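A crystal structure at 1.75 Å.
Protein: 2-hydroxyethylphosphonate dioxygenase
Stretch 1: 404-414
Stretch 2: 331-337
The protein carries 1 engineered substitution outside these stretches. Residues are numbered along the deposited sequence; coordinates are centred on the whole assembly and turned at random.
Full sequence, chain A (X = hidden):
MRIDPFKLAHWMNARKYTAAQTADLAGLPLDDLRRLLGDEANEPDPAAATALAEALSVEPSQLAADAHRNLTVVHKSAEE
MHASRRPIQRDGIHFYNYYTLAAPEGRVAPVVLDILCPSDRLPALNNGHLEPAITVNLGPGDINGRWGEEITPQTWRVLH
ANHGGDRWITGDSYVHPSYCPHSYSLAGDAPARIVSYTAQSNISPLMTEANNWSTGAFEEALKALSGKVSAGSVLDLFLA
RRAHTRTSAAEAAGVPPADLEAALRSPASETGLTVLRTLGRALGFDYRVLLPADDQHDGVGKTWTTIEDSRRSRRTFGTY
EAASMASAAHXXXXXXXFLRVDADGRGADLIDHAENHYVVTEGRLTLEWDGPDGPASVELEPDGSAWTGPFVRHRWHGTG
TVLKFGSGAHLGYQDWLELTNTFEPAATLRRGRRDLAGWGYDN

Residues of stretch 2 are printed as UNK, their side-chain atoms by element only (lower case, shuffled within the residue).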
# COMPACT_ATOMS: atom_id res chain seq x y z
N LYS A 404 2.68 4.72 13.69
CA LYS A 404 3.42 4.12 12.61
C LYS A 404 2.44 3.51 11.62
O LYS A 404 1.72 2.53 11.94
CB LYS A 404 4.36 3.05 13.11
CG LYS A 404 5.00 2.24 12.01
CD LYS A 404 6.07 1.39 12.64
CE LYS A 404 6.82 0.57 11.61
NZ LYS A 404 8.23 0.70 11.92
N PHE A 405 2.45 4.02 10.43
CA PHE A 405 1.60 3.48 9.34
C PHE A 405 2.50 2.86 8.31
O PHE A 405 3.65 3.29 8.07
CB PHE A 405 0.70 4.57 8.71
CG PHE A 405 -0.25 5.24 9.65
CD1 PHE A 405 -1.50 4.65 9.93
CD2 PHE A 405 0.09 6.39 10.31
CE1 PHE A 405 -2.42 5.28 10.77
CE2 PHE A 405 -0.82 7.03 11.14
CZ PHE A 405 -2.06 6.46 11.40
N GLY A 406 1.96 1.90 7.55
CA GLY A 406 2.70 1.29 6.53
C GLY A 406 1.87 0.98 5.31
O GLY A 406 0.74 0.60 5.37
N SER A 407 2.51 1.19 4.17
CA SER A 407 1.90 0.90 2.87
C SER A 407 3.01 0.64 1.85
O SER A 407 4.19 0.75 2.18
CB SER A 407 1.04 2.08 2.42
OG SER A 407 1.74 3.34 2.41
N GLY A 408 2.65 0.41 0.59
CA GLY A 408 3.71 0.31 -0.43
C GLY A 408 3.54 -0.95 -1.24
O GLY A 408 3.32 -2.04 -0.69
N ALA A 409 3.70 -0.80 -2.55
CA ALA A 409 3.72 -1.95 -3.48
C ALA A 409 4.99 -2.79 -3.41
O ALA A 409 4.99 -3.94 -3.82
CB ALA A 409 3.54 -1.45 -4.89
N HIS A 410 6.09 -2.25 -2.91
CA HIS A 410 7.38 -2.92 -2.97
C HIS A 410 8.13 -2.74 -1.62
O HIS A 410 8.33 -1.61 -1.21
CB HIS A 410 8.19 -2.31 -4.11
CG HIS A 410 7.48 -2.38 -5.43
ND1 HIS A 410 7.12 -3.57 -6.02
CD2 HIS A 410 7.07 -1.40 -6.28
CE1 HIS A 410 6.48 -3.31 -7.15
NE2 HIS A 410 6.44 -2.01 -7.33
N LEU A 411 8.45 -3.82 -0.92
CA LEU A 411 8.01 -5.19 -1.26
C LEU A 411 6.65 -5.41 -0.65
O LEU A 411 6.47 -5.22 0.55
CB LEU A 411 8.94 -6.24 -0.68
CG LEU A 411 10.37 -6.31 -1.15
CD1 LEU A 411 11.12 -7.44 -0.45
CD2 LEU A 411 10.39 -6.56 -2.61
N GLY A 412 5.66 -5.73 -1.48
CA GLY A 412 4.33 -5.99 -1.01
C GLY A 412 4.06 -7.47 -1.11
O GLY A 412 4.97 -8.23 -1.57
N TYR A 413 2.85 -7.88 -0.72
CA TYR A 413 2.61 -9.34 -0.57
C TYR A 413 2.66 -10.06 -1.94
O TYR A 413 3.14 -11.16 -2.00
CB TYR A 413 1.40 -9.74 0.28
CG TYR A 413 0.08 -9.69 -0.47
CD1 TYR A 413 -0.40 -8.50 -1.00
CD2 TYR A 413 -0.65 -10.79 -0.67
CE1 TYR A 413 -1.60 -8.45 -1.68
CE2 TYR A 413 -1.88 -10.74 -1.33
CZ TYR A 413 -2.36 -9.59 -1.87
OH TYR A 413 -3.60 -9.57 -2.55
N GLN A 414 2.29 -9.37 -3.01
CA GLN A 414 2.39 -9.94 -4.38
C GLN A 414 3.86 -10.08 -4.85
O GLN A 414 4.20 -11.06 -5.55
CB GLN A 414 1.62 -9.03 -5.32
CG GLN A 414 0.15 -9.13 -5.15
CD GLN A 414 -0.56 -7.95 -5.81
OE1 GLN A 414 -0.34 -6.77 -5.41
NE2 GLN A 414 -1.43 -8.25 -6.79
N UNK A 331 -5.95 -7.14 3.06
CA UNK A 331 -5.20 -5.95 2.71
C UNK A 331 -3.86 -6.09 3.44
O UNK A 331 -3.54 -5.27 4.33
c UNK A 331 -5.93 -4.65 3.12
c UNK A 331 -8.09 -3.33 2.97
c UNK A 331 -7.20 -4.37 2.31
c UNK A 331 -6.86 -4.02 0.87
N UNK A 332 -3.03 -7.07 3.02
CA UNK A 332 -1.76 -7.31 3.70
C UNK A 332 -0.73 -6.20 3.66
O UNK A 332 0.21 -6.22 4.48
c UNK A 332 -3.24 -8.01 1.92
c UNK A 332 -1.18 -8.52 2.98
c UNK A 332 -2.32 -9.11 2.24
N UNK A 333 -0.82 -5.30 2.72
CA UNK A 333 0.18 -4.23 2.59
C UNK A 333 -0.16 -2.93 3.38
O UNK A 333 0.61 -1.98 3.31
o UNK A 333 1.44 -5.96 0.74
o UNK A 333 0.63 -4.93 -0.97
c UNK A 333 0.35 -3.84 1.16
c UNK A 333 0.85 -5.01 0.25
N UNK A 334 -1.29 -2.92 4.09
CA UNK A 334 -1.78 -1.79 4.93
C UNK A 334 -1.62 -2.11 6.43
O UNK A 334 -2.17 -3.08 6.95
c UNK A 334 -3.25 0.89 5.15
c UNK A 334 -4.01 -0.42 5.29
c UNK A 334 -3.23 -1.52 4.56
c UNK A 334 -5.43 -0.27 4.71
N UNK A 335 -0.80 -1.33 7.14
CA UNK A 335 -0.52 -1.71 8.50
C UNK A 335 -0.59 -0.43 9.32
O UNK A 335 -0.25 0.68 8.81
c UNK A 335 1.02 -3.71 7.92
c UNK A 335 0.91 -2.35 8.65
c UNK A 335 1.25 -2.55 10.08
N UNK A 336 -0.97 -0.59 10.58
CA UNK A 336 -0.97 0.56 11.56
C UNK A 336 -0.66 0.13 12.93
O UNK A 336 -1.25 -0.85 13.40
N UNK A 337 0.24 0.87 13.62
CA UNK A 337 0.62 0.56 15.02
C UNK A 337 0.76 1.86 15.83
O UNK A 337 1.12 2.89 15.28
c UNK A 337 1.97 -0.20 15.05
o UNK A 337 1.92 -1.39 14.26
O HOH W 1 1.26 -6.45 -3.19

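Position 331 carries four side-chain carbons and no heteroatom, with the chain forking at its second carbon. Its CA-to-CB bond points away from stretch 1, and the side chain makes no contact with stretch 1. An all-carbon chain forked at the second atom is leucine: Leu 331, with chi1 near m and chi2 near t.

Position 332 has three carbons that close a ring onto the backbone N, which is proline by connectivity alone. One ring carbon lies 3.6 Å from the centroid of the Tyr 413 ring and only 10° off the ring normal, so it sits over the face. In Pro 332 this atom is CG, whose position over the ring makes a CH-pi contact; its nearest ring atom is Tyr 413 CG, at 3.7 Å.

Position 333 shows two carbons, the second carrying two oxygens. That is the pattern of aspartate; asparagine would have the same shape, and elements distinguish the two, since no nitrogen is present. One oxygen accepts a hydrogen bond from the backbone N of Tyr 413. Named as Asp 333, its OD1 is 2.8 Å from Tyr 413 N, with an N-H...O angle of 144°. The other oxygen, OD2, accepts from water 1 at 2.8 Å; that water also donates to Gln 414 OE1 (2.8 Å) and accepts from Gln 414 N (3.1 Å).

Position 334 again has four carbons forked at the second, hence Leu 334. Its CA-to-CB bond points away from stretch 1, and its backbone closes a type I turn begun at Leu 331: Leu 334 N donates to Leu 331 O at 3.3 Å. The closest contact with Gly 406 is made by the backbone, a CA-H...O contact of 3.5 Å from Leu 334 CA to Gly 406 O.

Position 335 has three carbons, one attached to CA and carrying the other two. Branching at the first carbon without oxygen gives valine. Val 335 pairs with Gly 406 in both directions: Val 335 N to Gly 406 O is 3.0 Å, and Gly 406 N to Val 335 O is 2.8 Å.

Position 336 has no side-chain atoms, so it is glycine. Gly 336 faces Phe 405 in a non-hydrogen-bonded pair, CA to CA 4.5 Å, and its CA lies 3.4 Å from Lys 404 O.

Position 337 has one carbon followed by one oxygen, which is serine. Ser 337 N donates to Lys 404 O at 2.8 Å, and Lys 404 N returns the bond to Ser 337 O at 2.9 Å.

The contact therefore has two parts. Antiparallel strands, 171° between their directions, are joined by four backbone hydrogen bonds that depend little on side-chain identity. Beyond them, the turn presents Pro 332 and Asp 333 to the start of a helix. Gly 412 occupies the N-cap position, and an ideal CB there would lie 2.8 Å from Asp 333 OD2, a clash; its bare CA instead leaves room for the carboxylate that binds Tyr 413 N. Together the stretches bury 507 Å².

Stretch 2 (331-337) LPDLVGS
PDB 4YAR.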